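Local coordinates for TodX (Pseudomonas putida, PDB 3BS0), which probably carries toluene and related aromatic hydrocarbons across the outer membrane, as a beta-barrel channel of the FadL family, at residues Y23-G26 with N27-I31. Numbering follows the deposited sequence.
Sequences YYTG and NAALI
Y24 has CG anti to its own N (chi1 -162°), and N27 has CG beside its own N and anti to its carbonyl carbon (chi1 -72°). These torsions set the two side chains side by side and pointing the same way. N27 opens a short 3-10 turn, residues 27-30, and Y24 comes from the loop just ahead of it. The turn lies in the loop between helix 11-15 and strand 44-60, consistent with the N-terminal plug that fills the barrel in FadL-family proteins. The Y24 ring and the N27 amide stand nearly perpendicular, with planes 81° apart. Y24 OH comes within 3.9 Å of N27 OD1, a loose approach and not a bond. The ring also lies over the backbone: G26 N sits 3.5 Å above its plane, over the centre.

G26 leads into the turn with positive phi, a backbone shape that glycine takes easily. G26 O accepts the hydrogen bond from A29 N at 3.2 Å. The bond is nearly straight at N-H, but the donor stands above the carbonyl plane. I31 N donates to A28 O further along. T25 CG2 packs alongside the turn, 3.8 Å from A29 N, and meets the methyl groups of A28 and A29 more loosely.

N27 is held by barrel strands: E47 OE2 accepts from its N, and its ND2 bonds to Q45 O and S85 OG. The buried amide nitrogen thus has two partners, which should fix the flip of the amide. At the other end, L30 O bonds to S154 OG, and L30 touches P138. Beside the G26-A29 bond, the methyl carbon A29 CB rests 3.5 Å from G26 O.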
loop_
_atom_site.group_PDB
_atom_site.type_symbol
_atom_site.label_atom_id
_atom_site.label_comp_id
_atom_site.label_asym_id
_atom_site.label_seq_id
_atom_site.Cartn_x
_atom_site.Cartn_y
_atom_site.Cartn_z
ATOM N N TYR A 23 -11.034 1.262 19.314
ATOM C CA TYR A 23 -10.169 1.249 20.488
ATOM C C TYR A 23 -8.948 2.129 20.219
ATOM O O TYR A 23 -8.518 2.243 19.070
ATOM C CB TYR A 23 -9.773 -0.190 20.845
ATOM C CG TYR A 23 -8.779 -0.862 19.934
ATOM C CD1 TYR A 23 -7.417 -0.803 20.208
ATOM C CD2 TYR A 23 -9.201 -1.612 18.828
ATOM C CE1 TYR A 23 -6.489 -1.481 19.411
ATOM C CE2 TYR A 23 -8.289 -2.291 18.020
ATOM C CZ TYR A 23 -6.930 -2.222 18.316
ATOM O OH TYR A 23 -6.001 -2.865 17.527
ATOM N N TYR A 24 -8.393 2.763 21.254
ATOM C CA TYR A 24 -7.239 3.630 21.031
ATOM C C TYR A 24 -6.178 2.989 20.146
ATOM O O TYR A 24 -5.549 1.991 20.502
ATOM C CB TYR A 24 -6.583 4.106 22.331
ATOM C CG TYR A 24 -5.699 5.317 22.071
ATOM C CD1 TYR A 24 -6.188 6.409 21.334
ATOM C CD2 TYR A 24 -4.371 5.362 22.498
ATOM C CE1 TYR A 24 -5.377 7.500 21.023
ATOM C CE2 TYR A 24 -3.552 6.464 22.191
ATOM C CZ TYR A 24 -4.068 7.520 21.448
ATOM O OH TYR A 24 -3.282 8.592 21.086
ATOM N N THR A 25 -5.996 3.597 18.982
ATOM C CA THR A 25 -5.049 3.130 17.992
ATOM C C THR A 25 -3.882 4.115 17.897
ATOM O O THR A 25 -2.852 3.827 17.303
ATOM C CB THR A 25 -5.789 2.970 16.642
ATOM O OG1 THR A 25 -6.169 1.595 16.483
ATOM C CG2 THR A 25 -4.928 3.435 15.468
ATOM N N GLY A 26 -4.044 5.278 18.513
ATOM C CA GLY A 26 -2.984 6.260 18.480
ATOM C C GLY A 26 -3.277 7.306 17.440
ATOM O O GLY A 26 -4.385 7.354 16.910
ATOM N N ASN A 27 -2.292 8.141 17.132
ATOM C CA ASN A 27 -2.481 9.198 16.151
ATOM C C ASN A 27 -2.867 8.712 14.752
ATOM O O ASN A 27 -3.487 9.457 13.993
ATOM C CB ASN A 27 -1.228 10.063 16.080
ATOM C CG ASN A 27 -1.063 10.942 17.302
ATOM O OD1 ASN A 27 -1.794 10.808 18.284
ATOM N ND2 ASN A 27 -0.097 11.852 17.249
ATOM N N ALA A 28 -2.531 7.464 14.419
ATOM C CA ALA A 28 -2.853 6.915 13.094
ATOM C C ALA A 28 -4.360 6.806 12.832
ATOM O O ALA A 28 -4.789 6.662 11.689
ATOM C CB ALA A 28 -2.198 5.557 12.917
ATOM N N ALA A 29 -5.168 6.879 13.890
ATOM C CA ALA A 29 -6.615 6.808 13.727
ATOM C C ALA A 29 -7.042 7.917 12.780
ATOM O O ALA A 29 -8.158 7.913 12.269
ATOM C CB ALA A 29 -7.308 6.972 15.058
ATOM N N LEU A 30 -6.141 8.865 12.540
ATOM C CA LEU A 30 -6.435 9.970 11.646
ATOM C C LEU A 30 -6.791 9.474 10.240
ATOM O O LEU A 30 -7.383 10.214 9.450
ATOM C CB LEU A 30 -5.245 10.941 11.596
ATOM C CG LEU A 30 -5.137 11.953 12.749
ATOM C CD1 LEU A 30 -3.785 12.632 12.753
ATOM C CD2 LEU A 30 -6.242 12.990 12.600
ATOM N N ILE A 31 -6.448 8.221 9.937
ATOM C CA ILE A 31 -6.750 7.625 8.636
ATOM C C ILE A 31 -7.783 6.514 8.775
ATOM O O ILE A 31 -8.671 6.349 7.921
ATOM C CB ILE A 31 -5.541 6.951 8.006
ATOM C CG1 ILE A 31 -4.389 7.935 7.854
ATOM C CG2 ILE A 31 -5.951 6.374 6.652
ATOM C CD1 ILE A 31 -3.077 7.240 7.551
#